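Local coordinates for rhamnose ABC transporter, rhamnose-binding protein (Actinomyces odontolyticus ATCC 17982, PDB 5BQ3) that probably binds a sugar, likely rhamnose, as the solute-binding component of an ABC transporter, at residues Ala283-Ser287 against Gly288-Gly292; Val113-Asp117 against Ser118-Ala122; Ser256-Asp260 against Gly261-Glu265; Asn130-Ser134 against Lys135-Ile139. All blocks are in the same frame, centred on the assembly; numbering follows the deposited sequence.

Interaction 1. Residues Ala283-Ser287 against Gly288-Gly292; sequences AALDS and GAIKG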
loop_
_atom_site.group_PDB
_atom_site.type_symbol
_atom_site.label_atom_id
_atom_site.label_comp_id
_atom_site.label_asym_id
_atom_site.label_seq_id
_atom_site.Cartn_x
_atom_site.Cartn_y
_atom_site.Cartn_z
ATOM N N ALA A 283 17.441 -10.914 3.485
ATOM C CA ALA A 283 18.890 -11.042 3.648
ATOM C C ALA A 283 19.249 -11.283 5.111
ATOM O O ALA A 283 20.175 -12.042 5.392
ATOM C CB ALA A 283 19.584 -9.789 3.138
ATOM N N ALA A 284 18.502 -10.649 6.039
ATOM C CA ALA A 284 18.678 -10.774 7.487
ATOM C C ALA A 284 18.279 -12.172 7.983
ATOM O O ALA A 284 18.947 -12.718 8.862
ATOM C CB ALA A 284 17.858 -9.714 8.199
ATOM N N LEU A 285 17.202 -12.753 7.406
ATOM C CA LEU A 285 16.713 -14.093 7.743
ATOM C C LEU A 285 17.665 -15.177 7.224
ATOM O O LEU A 285 17.912 -16.166 7.918
ATOM C CB LEU A 285 15.304 -14.324 7.162
ATOM C CG LEU A 285 14.122 -13.656 7.870
ATOM C CD1 LEU A 285 12.963 -13.467 6.915
ATOM C CD2 LEU A 285 13.670 -14.457 9.076
ATOM N N ASP A 286 18.192 -14.984 6.001
ATOM C CA ASP A 286 19.089 -15.914 5.321
ATOM C C ASP A 286 20.495 -15.931 5.935
ATOM O O ASP A 286 21.114 -16.997 5.981
ATOM C CB ASP A 286 19.175 -15.558 3.831
ATOM C CG ASP A 286 19.541 -16.708 2.920
ATOM O OD1 ASP A 286 19.105 -17.850 3.196
ATOM O OD2 ASP A 286 20.199 -16.459 1.897
ATOM N N SER A 287 21.005 -14.765 6.387
ATOM C CA SER A 287 22.330 -14.659 7.011
ATOM C C SER A 287 22.334 -15.244 8.429
ATOM O O SER A 287 23.374 -15.719 8.890
ATOM C CB SER A 287 22.802 -13.208 7.045
ATOM O OG SER A 287 21.911 -12.386 7.779
ATOM N N GLY A 288 21.180 -15.202 9.093
ATOM C CA GLY A 288 20.998 -15.712 10.447
ATOM C C GLY A 288 20.973 -14.638 11.516
ATOM O O GLY A 288 21.057 -14.955 12.706
ATOM N N ALA A 289 20.853 -13.356 11.100
ATOM C CA ALA A 289 20.807 -12.191 11.988
ATOM C C ALA A 289 19.518 -12.169 12.813
ATOM O O ALA A 289 19.539 -11.732 13.965
ATOM C CB ALA A 289 20.928 -10.911 11.175
ATOM N N ILE A 290 18.404 -12.639 12.220
ATOM C CA ILE A 290 17.083 -12.716 12.853
ATOM C C ILE A 290 16.445 -14.080 12.558
ATOM O O ILE A 290 16.648 -14.640 11.477
ATOM C CB ILE A 290 16.135 -11.547 12.445
ATOM C CG1 ILE A 290 16.049 -11.371 10.911
ATOM C CG2 ILE A 290 16.523 -10.245 13.148
ATOM C CD1 ILE A 290 14.756 -10.778 10.378
ATOM N N LYS A 291 15.675 -14.600 13.523
ATOM C CA LYS A 291 14.967 -15.878 13.408
ATOM C C LYS A 291 13.574 -15.667 12.793
ATOM O O LYS A 291 12.974 -16.613 12.277
ATOM C CB LYS A 291 14.848 -16.558 14.787
ATOM C CG LYS A 291 16.182 -16.969 15.406
ATOM C CD LYS A 291 16.040 -17.234 16.895
ATOM C CE LYS A 291 17.363 -17.513 17.564
ATOM N NZ LYS A 291 17.209 -17.683 19.033
ATOM N N GLY A 292 13.092 -14.427 12.851
ATOM C CA GLY A 292 11.781 -14.026 12.348
ATOM C C GLY A 292 10.737 -13.957 13.444
ATOM O O GLY A 292 9.538 -14.058 13.168
HETATM O O HOH W 1 17.030 -17.132 10.303
#
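Three backbone N-H groups, those of Gly288, Ala289 and Ile290, converge on the carbonyl oxygen of Ala284, forming a glycine C-cap that ends helix 271-287. Each bond is weak. Gly288 N lies 3.3 Å from Ala284 O. Ala289 N comes closer to Ala284 O, at 3.0 Å, but its N-H is badly bent away from the oxygen. Ile290 N is the farthest from Ala284 O, at 3.4 Å. Its bond is the straightest of the three, with 155° at the hydrogen. One acceptor therefore holds three successive residues of the exit loop. The reversal is made by Gly288, whose phi of 102° takes the chain out of the helix. A water molecule adds a second link, donating to both Leu285 O and Ile290 O.

Apolar side chains pack beside the turn. Ile290 has CG1 wedged between its backbone N and its carbonyl carbon, which swings the ethyl arm back onto the helix: CG1 is 3.7 Å from Ala284 CB. At the end of that arm, Ile290 CD1 lies 3.9 Å from Leu285 CG, and the two side chains pass at a slant. Leu285 also touches Lys112 of strand 112-116, joining the cap to the six-stranded sheet. Further along, Glu296 accepts a hydrogen bond from Gly292 N. Beside that residue the second branch of Leu285 finishes the contact, with its CD2 3.8 Å from Gly292 CA.

Interaction 2. Residues Val113-Asp117 against Ser118-Ala122; sequences VVTFD and SDSAA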
loop_
_atom_site.group_PDB
_atom_site.type_symbol
_atom_site.label_atom_id
_atom_site.label_comp_id
_atom_site.label_asym_id
_atom_site.label_seq_id
_atom_site.Cartn_x
_atom_site.Cartn_y
_atom_site.Cartn_z
ATOM N N VAL A 113 10.993 -17.313 2.963
ATOM C CA VAL A 113 9.831 -16.713 2.301
ATOM C C VAL A 113 9.446 -15.402 2.993
ATOM O O VAL A 113 9.138 -15.380 4.185
ATOM C CB VAL A 113 8.630 -17.697 2.203
ATOM C CG1 VAL A 113 7.399 -17.021 1.603
ATOM C CG2 VAL A 113 9.001 -18.938 1.395
ATOM N N VAL A 114 9.469 -14.311 2.215
ATOM C CA VAL A 114 9.104 -12.962 2.643
ATOM C C VAL A 114 7.957 -12.484 1.746
ATOM O O VAL A 114 8.092 -12.493 0.526
ATOM C CB VAL A 114 10.325 -11.993 2.614
ATOM C CG1 VAL A 114 9.913 -10.554 2.920
ATOM C CG2 VAL A 114 11.419 -12.449 3.575
ATOM N N THR A 115 6.825 -12.102 2.345
ATOM C CA THR A 115 5.688 -11.582 1.586
ATOM C C THR A 115 5.669 -10.060 1.717
ATOM O O THR A 115 6.061 -9.537 2.754
ATOM C CB THR A 115 4.358 -12.224 2.014
ATOM O OG1 THR A 115 4.199 -12.110 3.426
ATOM C CG2 THR A 115 4.240 -13.679 1.587
ATOM N N PHE A 116 5.253 -9.351 0.657
ATOM C CA PHE A 116 5.170 -7.887 0.656
ATOM C C PHE A 116 3.930 -7.424 -0.127
ATOM O O PHE A 116 3.445 -8.160 -0.983
ATOM C CB PHE A 116 6.481 -7.222 0.154
ATOM C CG PHE A 116 6.996 -7.391 -1.267
ATOM C CD1 PHE A 116 6.489 -8.381 -2.105
ATOM C CD2 PHE A 116 8.014 -6.579 -1.754
ATOM C CE1 PHE A 116 6.973 -8.535 -3.408
ATOM C CE2 PHE A 116 8.499 -6.736 -3.058
ATOM C CZ PHE A 116 7.980 -7.717 -3.873
ATOM N N ASP A 117 3.392 -6.231 0.210
ATOM C CA ASP A 117 2.179 -5.618 -0.371
ATOM C C ASP A 117 0.936 -6.416 0.088
ATOM O O ASP A 117 0.178 -5.928 0.932
ATOM C CB ASP A 117 2.268 -5.484 -1.918
ATOM C CG ASP A 117 1.011 -5.008 -2.625
ATOM O OD1 ASP A 117 0.466 -3.952 -2.229
ATOM O OD2 ASP A 117 0.609 -5.655 -3.616
ATOM N N SER A 118 0.757 -7.646 -0.441
ATOM C CA SER A 118 -0.334 -8.547 -0.088
ATOM C C SER A 118 0.226 -9.827 0.528
ATOM O O SER A 118 1.104 -10.473 -0.053
ATOM C CB SER A 118 -1.198 -8.857 -1.303
ATOM O OG SER A 118 -1.885 -7.691 -1.723
ATOM N N ASP A 119 -0.285 -10.174 1.718
ATOM C CA ASP A 119 0.138 -11.328 2.497
ATOM C C ASP A 119 -0.543 -12.629 2.069
ATOM O O ASP A 119 -1.581 -12.622 1.399
ATOM C CB ASP A 119 -0.164 -11.076 3.993
ATOM C CG ASP A 119 0.654 -11.907 4.976
ATOM O OD1 ASP A 119 1.743 -12.398 4.584
ATOM O OD2 ASP A 119 0.215 -12.050 6.142
ATOM N N SER A 120 0.064 -13.748 2.481
ATOM C CA SER A 120 -0.457 -15.097 2.344
ATOM C C SER A 120 -1.045 -15.467 3.719
ATOM O O SER A 120 -1.266 -14.560 4.532
ATOM C CB SER A 120 0.651 -16.049 1.898
ATOM O OG SER A 120 1.664 -16.173 2.881
ATOM N N ALA A 121 -1.296 -16.759 4.006
ATOM C CA ALA A 121 -1.758 -17.138 5.344
ATOM C C ALA A 121 -0.546 -17.091 6.302
ATOM O O ALA A 121 0.596 -17.092 5.834
ATOM C CB ALA A 121 -2.407 -18.517 5.324
ATOM N N ALA A 122 -0.785 -17.005 7.618
ATOM C CA ALA A 122 0.256 -16.890 8.646
ATOM C C ALA A 122 1.323 -18.015 8.632
ATOM O O ALA A 122 2.455 -17.764 9.057
ATOM C CB ALA A 122 -0.391 -16.831 10.018
#
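Thr115 and Asp119 are joined by the one side-chain hydrogen bond between strand 113-116 and the loop 118-122: Thr115 OG1 donates to Asp119 OD1 over 2.7 Å, meeting that oxygen nearly head-on to its C-O bond. Both torsions serve this meeting. Asp119 CG stands opposite its backbone N (chi1 -158°), and the end of the side chain comes nearer the strand than its first bond would suggest, while the threonine hydroxyl sits between its own N and carbonyl carbon.

Among backbone atoms, Ser118 N donates weakly to Phe116 O at 2.8 Å. This i to i+2 bond, with Asp117 between at phi 70° and psi -72°, defines a classic gamma turn, which breaks the strand at its C-terminal end. In a parallel sheet of a periplasmic binding protein such strand ends typically face the cleft between the lobes.

Van der Waals contact is slight: Thr115 CG2 lies 3.8 Å from Ser120 OG, and that hydroxyl itself donates to Ala121 O at 3.3 Å. Outside the two segments, Ser118 OG is hydrogen-bonded to Lys35 NZ, and the loop runs on to Cys124, disulfide-bonded to Cys100 at the start of helix 100-109.

Because Asp119 OD1 also forms a salt bridge with Arg125 NE, one carboxylate oxygen serves a hydroxyl and a guanidinium, which is consistent with a charged aspartate that ties the loop to the strand.

Interaction 3. Residues Ser256-Asp260 against Gly261-Glu265; sequences SFVKD and GTVKE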
loop_
_atom_site.group_PDB
_atom_site.type_symbol
_atom_site.label_atom_id
_atom_site.label_comp_id
_atom_site.label_asym_id
_atom_site.label_seq_id
_atom_site.Cartn_x
_atom_site.Cartn_y
_atom_site.Cartn_z
ATOM N N SER A 256 -2.321 16.715 -12.460
ATOM C CA SER A 256 -3.047 17.824 -13.085
ATOM C C SER A 256 -4.006 18.510 -12.110
ATOM O O SER A 256 -4.078 19.732 -12.107
ATOM C CB SER A 256 -3.816 17.341 -14.311
ATOM O OG SER A 256 -4.769 16.351 -13.961
ATOM N N PHE A 257 -4.717 17.729 -11.273
ATOM C CA PHE A 257 -5.692 18.232 -10.301
ATOM C C PHE A 257 -5.032 18.953 -9.131
ATOM O O PHE A 257 -5.632 19.867 -8.564
ATOM C CB PHE A 257 -6.573 17.091 -9.777
ATOM C CG PHE A 257 -7.329 16.356 -10.855
ATOM C CD1 PHE A 257 -8.363 16.976 -11.548
ATOM C CD2 PHE A 257 -7.014 15.042 -11.173
ATOM C CE1 PHE A 257 -9.056 16.297 -12.550
ATOM C CE2 PHE A 257 -7.716 14.359 -12.168
ATOM C CZ PHE A 257 -8.732 14.992 -12.851
ATOM N N VAL A 258 -3.806 18.543 -8.769
ATOM C CA VAL A 258 -3.036 19.144 -7.681
ATOM C C VAL A 258 -2.554 20.543 -8.127
ATOM O O VAL A 258 -2.588 21.482 -7.327
ATOM C CB VAL A 258 -1.879 18.216 -7.218
ATOM C CG1 VAL A 258 -1.010 18.893 -6.175
ATOM C CG2 VAL A 258 -2.413 16.901 -6.663
ATOM N N LYS A 259 -2.169 20.685 -9.412
ATOM C CA LYS A 259 -1.699 21.946 -9.994
ATOM C C LYS A 259 -2.850 22.924 -10.262
ATOM O O LYS A 259 -2.657 24.129 -10.087
ATOM C CB LYS A 259 -0.902 21.697 -11.286
ATOM C CG LYS A 259 0.381 20.875 -11.102
ATOM C CD LYS A 259 1.492 21.616 -10.386
ATOM C CE LYS A 259 2.651 20.696 -10.102
ATOM N NZ LYS A 259 3.708 21.365 -9.304
ATOM N N ASP A 260 -4.034 22.409 -10.684
ATOM C CA ASP A 260 -5.264 23.181 -10.945
ATOM C C ASP A 260 -5.761 23.883 -9.698
ATOM O O ASP A 260 -6.264 25.004 -9.770
ATOM C CB ASP A 260 -6.413 22.253 -11.417
ATOM C CG ASP A 260 -6.325 21.644 -12.799
ATOM O OD1 ASP A 260 -5.234 21.708 -13.411
ATOM O OD2 ASP A 260 -7.330 21.041 -13.246
ATOM N N GLY A 261 -5.673 23.168 -8.580
ATOM C CA GLY A 261 -6.199 23.583 -7.288
ATOM C C GLY A 261 -7.401 22.767 -6.837
ATOM O O GLY A 261 -7.968 23.058 -5.780
ATOM N N THR A 262 -7.800 21.736 -7.627
ATOM C CA THR A 262 -8.926 20.837 -7.324
ATOM C C THR A 262 -8.586 20.003 -6.075
ATOM O O THR A 262 -9.431 19.833 -5.195
ATOM C CB THR A 262 -9.259 19.953 -8.548
ATOM O OG1 THR A 262 -9.416 20.781 -9.702
ATOM C CG2 THR A 262 -10.517 19.109 -8.347
ATOM N N VAL A 263 -7.339 19.506 -6.006
ATOM C CA VAL A 263 -6.799 18.711 -4.903
ATOM C C VAL A 263 -5.615 19.482 -4.296
ATOM O O VAL A 263 -4.757 19.962 -5.036
ATOM C CB VAL A 263 -6.398 17.280 -5.371
ATOM C CG1 VAL A 263 -5.845 16.445 -4.217
ATOM C CG2 VAL A 263 -7.573 16.564 -6.033
ATOM N N LYS A 264 -5.586 19.627 -2.963
ATOM C CA LYS A 264 -4.497 20.316 -2.262
ATOM C C LYS A 264 -3.494 19.292 -1.723
ATOM O O LYS A 264 -2.286 19.452 -1.937
ATOM C CB LYS A 264 -5.031 21.221 -1.139
ATOM C CG LYS A 264 -5.670 22.504 -1.660
ATOM C CD LYS A 264 -6.024 23.473 -0.544
ATOM C CE LYS A 264 -6.568 24.774 -1.087
ATOM N NZ LYS A 264 -6.865 25.746 -0.002
ATOM N N GLU A 265 -3.996 18.226 -1.058
ATOM C CA GLU A 265 -3.174 17.157 -0.493
ATOM C C GLU A 265 -3.949 15.841 -0.380
ATOM O O GLU A 265 -5.093 15.814 0.076
ATOM C CB GLU A 265 -2.616 17.557 0.888
ATOM C CG GLU A 265 -1.454 16.695 1.358
ATOM C CD GLU A 265 -0.848 17.085 2.693
ATOM O OE1 GLU A 265 -1.576 17.073 3.711
ATOM O OE2 GLU A 265 0.369 17.374 2.721
#
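Phe257 O, near the end of helix 251-260, receives Val263 N at 3.1 Å and 171° at the hydrogen, and more weakly Gly261 N, as the chain turns through Gly261 at a phi of 110°. The Val263 donor stands well above the carbonyl plane, 55° out of it, so the bond is straight at its hydrogen but does not follow a lone pair. A CA-H...O contact accompanies it: Val258 CA lies 3.3 Å from Val263 O.

Among the side chains, Val263 CG2, anti to its carbonyl carbon, reaches back to 3.9 Å from Phe257 CB. Val263 CB in turn faces Val258 CG2 at 4.2 Å. Thr262 CB lies 4.1 Å from Phe257 CB and meets the ring obliquely. Asp260 and Thr262 run side by side and point the same way, with Thr262 OG1 3.8 Å from Asp260 CB. The aromatic ring leads away from the turn towards Ala231 and Ser235 of helix 224-236, and Ser256 OG lies over one of its faces, 3.8 Å above the plane and offset to the rim.

Val263 also touches Leu245 of strand 244-247, so the turn packs against an outermost strand of the four-stranded sheet. A positive-phi glycine directly after the last helical residue, with an apolar residue two positions later folded back on the final turn, identifies a glycine-terminated helix C-cap.

Interaction 4. Residues Asn130-Ser134 against Lys135-Ile139; sequences NQVES and KQVAI
Val132 and Val137 meet methyl to methyl, CG2 to CG2 at 3.6 Å, their side chains crossing at about a right angle. With Glu133 at the N-cap, these are the N' and N4 positions of helix 134-149, and their apolar touch is a hydrophobic staple. Val137 CG2 stands opposite its carbonyl carbon, which turns this methyl back towards the incoming loop.

Glu133 and Lys135 pass at a slant instead. The glutamate chain leaves with CG opposite its backbone N (chi1 159°) and bends at the next bond, bringing OE2 to 4.0 Å from Lys135 CB. The lysine chain runs on to a salt bridge with Glu177 on helix 165-180, the helix whose Trp170 and Phe173 pack on Ser134.

Backbone hydrogen bonds begin the helix. Val137 N donates to Glu133 O over 3.2 Å and is weakly shared with Ser134 O. Gln136 N adds a weak bond to Glu133 O, at 3.1 Å. That oxygen is also brushed by the stapling methyl, Val137 CG2 lying 3.5 Å from Glu133 O.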
loop_
_atom_site.group_PDB
_atom_site.type_symbol
_atom_site.label_atom_id
_atom_site.label_comp_id
_atom_site.label_asym_id
_atom_site.label_seq_id
_atom_site.Cartn_x
_atom_site.Cartn_y
_atom_site.Cartn_z
ATOM N N ASN A 130 4.483 -4.933 5.325
ATOM C CA ASN A 130 3.321 -4.112 5.010
ATOM C C ASN A 130 3.761 -2.673 4.767
ATOM O O ASN A 130 4.614 -2.159 5.495
ATOM C CB ASN A 130 2.286 -4.186 6.135
ATOM C CG ASN A 130 0.849 -3.921 5.732
ATOM O OD1 ASN A 130 0.506 -3.665 4.566
ATOM N ND2 ASN A 130 -0.036 -4.011 6.706
ATOM N N GLN A 131 3.196 -2.034 3.731
ATOM C CA GLN A 131 3.493 -0.646 3.353
ATOM C C GLN A 131 3.162 0.310 4.487
ATOM O O GLN A 131 4.005 1.102 4.904
ATOM C CB GLN A 131 2.688 -0.220 2.102
ATOM C CG GLN A 131 2.737 -1.179 0.924
ATOM C CD GLN A 131 1.514 -2.058 0.860
ATOM O OE1 GLN A 131 1.265 -2.895 1.738
ATOM N NE2 GLN A 131 0.735 -1.901 -0.202
ATOM N N VAL A 132 1.914 0.224 4.975
ATOM C CA VAL A 132 1.314 1.089 5.993
ATOM C C VAL A 132 0.434 0.280 6.958
ATOM O O VAL A 132 -0.104 -0.760 6.576
ATOM C CB VAL A 132 0.475 2.214 5.302
ATOM C CG1 VAL A 132 1.372 3.283 4.686
ATOM C CG2 VAL A 132 -0.473 1.647 4.246
ATOM N N GLU A 133 0.272 0.782 8.196
ATOM C CA GLU A 133 -0.598 0.215 9.231
ATOM C C GLU A 133 -2.008 0.814 9.018
ATOM O O GLU A 133 -2.128 2.012 8.746
ATOM C CB GLU A 133 -0.012 0.500 10.640
ATOM C CG GLU A 133 -0.976 0.448 11.823
ATOM C CD GLU A 133 -1.618 -0.886 12.158
ATOM O OE1 GLU A 133 -0.926 -1.927 12.069
ATOM O OE2 GLU A 133 -2.808 -0.883 12.555
ATOM N N SER A 134 -3.054 -0.032 9.107
ATOM C CA SER A 134 -4.466 0.291 8.868
ATOM C C SER A 134 -4.960 1.535 9.632
ATOM O O SER A 134 -5.504 2.441 9.001
ATOM C CB SER A 134 -5.346 -0.905 9.213
ATOM O OG SER A 134 -6.562 -0.870 8.487
ATOM N N LYS A 135 -4.748 1.595 10.964
ATOM C CA LYS A 135 -5.167 2.720 11.813
ATOM C C LYS A 135 -4.425 4.022 11.444
ATOM O O LYS A 135 -4.987 5.107 11.610
ATOM C CB LYS A 135 -4.951 2.382 13.299
ATOM C CG LYS A 135 -5.686 3.305 14.271
ATOM C CD LYS A 135 -5.276 3.044 15.713
ATOM C CE LYS A 135 -5.678 4.158 16.652
ATOM N NZ LYS A 135 -7.135 4.145 16.950
ATOM N N GLN A 136 -3.180 3.915 10.940
ATOM C CA GLN A 136 -2.376 5.075 10.551
ATOM C C GLN A 136 -2.902 5.699 9.260
ATOM O O GLN A 136 -2.796 6.915 9.102
ATOM C CB GLN A 136 -0.892 4.703 10.415
ATOM C CG GLN A 136 0.072 5.892 10.518
ATOM C CD GLN A 136 -0.059 6.683 11.799
ATOM O OE1 GLN A 136 0.046 6.152 12.910
ATOM N NE2 GLN A 136 -0.286 7.980 11.668
ATOM N N VAL A 137 -3.481 4.883 8.352
ATOM C CA VAL A 137 -4.070 5.365 7.091
ATOM C C VAL A 137 -5.255 6.285 7.430
ATOM O O VAL A 137 -5.347 7.392 6.899
ATOM C CB VAL A 137 -4.492 4.197 6.152
ATOM C CG1 VAL A 137 -5.188 4.711 4.891
ATOM C CG2 VAL A 137 -3.298 3.335 5.780
ATOM N N ALA A 138 -6.117 5.829 8.357
ATOM C CA ALA A 138 -7.297 6.528 8.843
ATOM C C ALA A 138 -6.941 7.843 9.522
ATOM O O ALA A 138 -7.643 8.833 9.322
ATOM C CB ALA A 138 -8.046 5.636 9.808
ATOM N N ILE A 139 -5.847 7.854 10.318
ATOM C CA ILE A 139 -5.351 9.027 11.050
ATOM C C ILE A 139 -4.850 10.069 10.040
ATOM O O ILE A 139 -5.247 11.233 10.135
ATOM C CB ILE A 139 -4.275 8.615 12.103
ATOM C CG1 ILE A 139 -4.955 7.981 13.335
ATOM C CG2 ILE A 139 -3.389 9.802 12.523
ATOM C CD1 ILE A 139 -4.063 7.092 14.214
#

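In the fold
Along the chain the order is interaction 2, interaction 4, interaction 3, interaction 1. Interactions 1 and 2 share the lobe built on the six-stranded parallel sheet, their centres about 17 Å apart, and touch where Leu285 CD1 packs on Val114 CG2 at 3.8 Å. Interaction 3 belongs to the lobe of the four-stranded sheet, its centre about 44 Å from that of interaction 1, on the opposite side of the chain's centre. Interaction 4, whose centre lies about 9 Å from that of the chain, bridges the two: strand 127-130 ends in one sheet and helix 134-149 starts against the other lobe. Such a crossover fits the two-lobed periplasmic binding protein fold, in which sugars are generally held between the lobes.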